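PDB 4ZM6: N-acetyl-beta-D glucosaminidase from Rhizomucor miehei CAU432, which probably hydrolyses beta-N-acetylglucosaminides through a glycoside hydrolase family 3 region and carries a GCN5-related glucosamine N-acetyltransferase region that binds acetyl-CoA. Local coordinates for residues E12-L16 and S329-V333; D268-M272 and H300-F304. All coordinates share one frame; numbering follows the deposited sequence.

Interaction 1 (E12-L16 and S329-V333); sequences EIGQL and SLQRV
Leu330 reaches from helix 323-340 toward the segment 12-16, which opens with a 3-10 turn at 12-14, and its two methyl groups divide the work. Leu330 CD1 lies against the aliphatic part of Glu12, 4.0 Å from Glu12 CG, while Leu330 CD2 comes within 3.9 Å of Gln15 CB. The side chains of Leu16 and Leu330 meet at about a right angle, though their exact spacing is doubtful. Leu16 CD2 touches Ser329 CB at 4.2 Å. One helical turn beyond Ser329, Val333 adds two further contacts: Val333 CG1, anti to the backbone N (chi1 178°), rests 3.8 Å from Gln15 O, and Val333 CG2 faces Leu16 CD1 at 4.3 Å. The contact is thus almost wholly apolar. The hydroxyl of Ser329 is engaged elsewhere, with Asp294 and the backbone oxygen of Glu325, and Asp294 also forms a salt bridge with Arg332. Backbone hydrogen bonds join Gly14 to Gly40, just before strand 41-44, and Leu16 to Ala296 at the start of strand 296-298. The arrangement is helix-on-loop packing at the N-terminal end of strand 17-19, an interior strand of the parallel sheet, within the family 3 N-terminal domain, a member of the TIM-barrel clan.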
# COMPACT_ATOMS: atom_id res chain seq x y z
N GLU A 12 -3.46 38.36 22.77
CA GLU A 12 -3.98 37.12 22.18
C GLU A 12 -2.88 36.15 21.72
O GLU A 12 -3.09 34.94 21.71
CB GLU A 12 -4.92 37.45 21.01
CG GLU A 12 -6.01 36.41 20.78
CD GLU A 12 -7.15 36.92 19.92
OE1 GLU A 12 -8.04 36.12 19.58
OE2 GLU A 12 -7.16 38.12 19.57
N ILE A 13 -1.71 36.68 21.37
CA ILE A 13 -0.58 35.87 20.90
C ILE A 13 0.06 35.01 22.01
O ILE A 13 0.96 34.21 21.73
CB ILE A 13 0.49 36.76 20.23
CG1 ILE A 13 1.39 35.94 19.29
CG2 ILE A 13 1.32 37.52 21.26
CD1 ILE A 13 2.32 36.78 18.44
N GLY A 14 -0.39 35.16 23.25
CA GLY A 14 0.06 34.30 24.35
C GLY A 14 -0.38 32.85 24.19
O GLY A 14 0.30 31.94 24.65
N GLN A 15 -1.51 32.64 23.51
CA GLN A 15 -2.02 31.29 23.25
C GLN A 15 -1.07 30.47 22.37
O GLN A 15 -1.11 29.23 22.40
CB GLN A 15 -3.42 31.35 22.60
CG GLN A 15 -4.52 32.01 23.43
CD GLN A 15 -4.91 31.22 24.68
OE1 GLN A 15 -4.21 31.26 25.70
NE2 GLN A 15 -6.04 30.53 24.61
N LEU A 16 -0.21 31.15 21.60
CA LEU A 16 0.74 30.50 20.69
C LEU A 16 2.05 30.07 21.36
O LEU A 16 3.02 29.76 20.66
CB LEU A 16 1.06 31.43 19.51
CG LEU A 16 0.08 31.43 18.33
CD1 LEU A 16 -1.36 31.49 18.80
CD2 LEU A 16 0.40 32.57 17.37
N SER A 329 -3.74 30.65 13.07
CA SER A 329 -3.05 29.91 14.13
C SER A 329 -3.84 29.93 15.44
O SER A 329 -4.02 28.89 16.07
CB SER A 329 -1.64 30.47 14.36
OG SER A 329 -0.87 30.41 13.17
N LEU A 330 -4.30 31.11 15.83
CA LEU A 330 -5.12 31.27 17.03
C LEU A 330 -6.45 30.52 16.93
O LEU A 330 -6.98 30.02 17.92
CB LEU A 330 -5.39 32.76 17.30
CG LEU A 330 -4.15 33.54 17.75
CD1 LEU A 330 -4.28 35.03 17.44
CD2 LEU A 330 -3.91 33.32 19.23
N GLN A 331 -6.97 30.44 15.71
CA GLN A 331 -8.16 29.64 15.39
C GLN A 331 -7.90 28.14 15.62
O GLN A 331 -8.71 27.45 16.24
CB GLN A 331 -8.59 29.92 13.94
CG GLN A 331 -9.60 28.96 13.32
CD GLN A 331 -11.05 29.38 13.51
OE1 GLN A 331 -11.85 29.30 12.58
NE2 GLN A 331 -11.39 29.81 14.72
N ARG A 332 -6.76 27.65 15.13
CA ARG A 332 -6.39 26.24 15.28
C ARG A 332 -6.17 25.85 16.74
O ARG A 332 -6.51 24.74 17.15
CB ARG A 332 -5.12 25.91 14.48
CG ARG A 332 -5.31 25.90 12.97
CD ARG A 332 -4.06 25.41 12.27
NE ARG A 332 -4.02 25.75 10.84
CZ ARG A 332 -3.37 26.79 10.31
NH1 ARG A 332 -2.67 27.63 11.06
NH2 ARG A 332 -3.41 26.99 9.00
N VAL A 333 -5.61 26.78 17.51
CA VAL A 333 -5.35 26.56 18.93
C VAL A 333 -6.65 26.61 19.74
O VAL A 333 -6.80 25.89 20.72
CB VAL A 333 -4.35 27.58 19.49
CG1 VAL A 333 -4.13 27.37 20.99
CG2 VAL A 333 -3.03 27.49 18.74

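Interaction 2 (D268-M272 and H300-F304); sequences DCLEM and HTLAF
Thr301 holds the carboxylate of Glu271 with two hydrogen bonds, both to OE1. Its hydroxyl OG1 donates at 3.1 Å to Glu271 OE1, arriving from above the carboxylate plane. The backbone N of Thr301 is 3.3 Å from the same Glu271 OE1, in a fairly straight bond (162°) that uses the syn lone pair. Thr301 OG1 stands between its own backbone N and carbonyl carbon (chi1 69°), which lets hydroxyl and amide converge on one oxygen and limits rotation of the acid. Glu271 reaches across with its chain extended beyond CG. Its second oxygen, Glu271 OE2, lies at the edge of the Phe304 ring, 3.6 Å from Phe304 CD2, and the carboxylate and ring planes are 73° apart; the polarised ring hydrogens would probably favour such an edge approach. Glu271 OE1 also passes 3.6 Å from His300 CB. Cys269 SG sits at the edge of the His300 imidazole, 4.2 Å from His300 ND1, while the ring itself meets Phe45. Cys269 also begins the type I turn that ends at Met272 and presents Glu271. The contact joins the loop between strand 264-267 and helix 273-276 to the one between strand 296-298 and helix 304-318, with Phe304 also packed on Thr281 and Pro282 of helix 281-291.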
# COMPACT_ATOMS: atom_id res chain seq x y z
N ASP A 268 9.91 21.80 18.59
CA ASP A 268 10.61 21.18 19.71
C ASP A 268 11.21 22.33 20.54
O ASP A 268 11.21 23.48 20.09
CB ASP A 268 11.70 20.22 19.19
CG ASP A 268 12.21 19.25 20.25
OD1 ASP A 268 11.82 19.38 21.43
OD2 ASP A 268 13.01 18.36 19.90
N CYS A 269 11.70 22.01 21.74
CA CYS A 269 12.28 23.01 22.65
C CYS A 269 13.24 23.96 21.93
O CYS A 269 14.28 23.53 21.42
CB CYS A 269 13.00 22.32 23.82
SG CYS A 269 13.34 23.38 25.25
N LEU A 270 12.91 25.25 21.92
CA LEU A 270 13.75 26.27 21.28
C LEU A 270 15.02 26.62 22.08
O LEU A 270 15.77 27.50 21.66
CB LEU A 270 12.94 27.55 21.03
CG LEU A 270 11.81 27.46 20.00
CD1 LEU A 270 10.98 28.73 20.01
CD2 LEU A 270 12.37 27.21 18.61
N GLU A 271 15.25 25.95 23.20
CA GLU A 271 16.44 26.20 24.02
C GLU A 271 17.54 25.15 23.83
O GLU A 271 18.59 25.24 24.46
CB GLU A 271 16.06 26.30 25.50
CG GLU A 271 15.16 27.49 25.81
CD GLU A 271 15.01 27.75 27.30
OE1 GLU A 271 15.77 27.16 28.10
OE2 GLU A 271 14.12 28.55 27.68
N MET A 272 17.30 24.17 22.97
CA MET A 272 18.33 23.20 22.61
C MET A 272 19.39 23.92 21.78
O MET A 272 19.11 24.94 21.15
CB MET A 272 17.74 22.03 21.82
CG MET A 272 16.72 21.21 22.60
SD MET A 272 15.55 20.34 21.54
CE MET A 272 16.45 18.84 21.17
N HIS A 300 12.07 25.34 30.32
CA HIS A 300 13.19 25.68 31.22
C HIS A 300 13.36 27.19 31.53
O HIS A 300 12.52 27.76 32.23
CB HIS A 300 14.52 25.04 30.76
CG HIS A 300 14.45 23.56 30.57
ND1 HIS A 300 14.13 22.97 29.36
CD2 HIS A 300 14.65 22.54 31.44
CE1 HIS A 300 14.15 21.66 29.49
NE2 HIS A 300 14.46 21.37 30.74
N THR A 301 14.41 27.82 31.01
CA THR A 301 14.92 29.08 31.59
C THR A 301 14.18 30.35 31.16
O THR A 301 14.31 30.81 30.02
CB THR A 301 16.43 29.27 31.31
OG1 THR A 301 16.65 29.50 29.92
CG2 THR A 301 17.22 28.04 31.76
N LEU A 302 13.41 30.91 32.09
CA LEU A 302 12.78 32.21 31.92
C LEU A 302 13.84 33.29 31.76
O LEU A 302 14.83 33.32 32.49
CB LEU A 302 11.86 32.52 33.11
CG LEU A 302 11.36 33.96 33.33
CD1 LEU A 302 10.76 34.58 32.08
CD2 LEU A 302 10.35 33.97 34.47
N ALA A 303 13.59 34.18 30.80
CA ALA A 303 14.50 35.26 30.37
C ALA A 303 14.36 35.27 28.86
O ALA A 303 14.11 36.32 28.25
CB ALA A 303 15.95 35.01 30.76
N PHE A 304 14.51 34.09 28.27
CA PHE A 304 14.18 33.86 26.87
C PHE A 304 12.68 33.99 26.67
O PHE A 304 12.23 34.60 25.69
CB PHE A 304 14.63 32.46 26.44
CG PHE A 304 16.12 32.22 26.57
CD1 PHE A 304 17.04 33.14 26.08
CD2 PHE A 304 16.59 31.05 27.16
CE1 PHE A 304 18.40 32.90 26.19
CE2 PHE A 304 17.95 30.81 27.27
CZ PHE A 304 18.86 31.74 26.79

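From the N terminus, the chain enters interaction 1 at residues 12-16, just before strand 17-19, and returns to it only at residues 329-333 on helix 323-340, closing a loop of 312 residues. Interaction 2 falls entirely within that span: residues 268-272 follow strand 264-267, and residues 300-304 follow strand 296-298, with 27 residues between them. The two loops therefore nest without crossing. The centres of interactions 1 and 2 lie about 19 Å apart, and the two do not touch. Interaction 1 joins helix 323-340 to the run into strand 17-19, whereas interaction 2 links the strand-to-helix connections after strands 264-267 and 296-298; strand 296-298 pairs with 17-19.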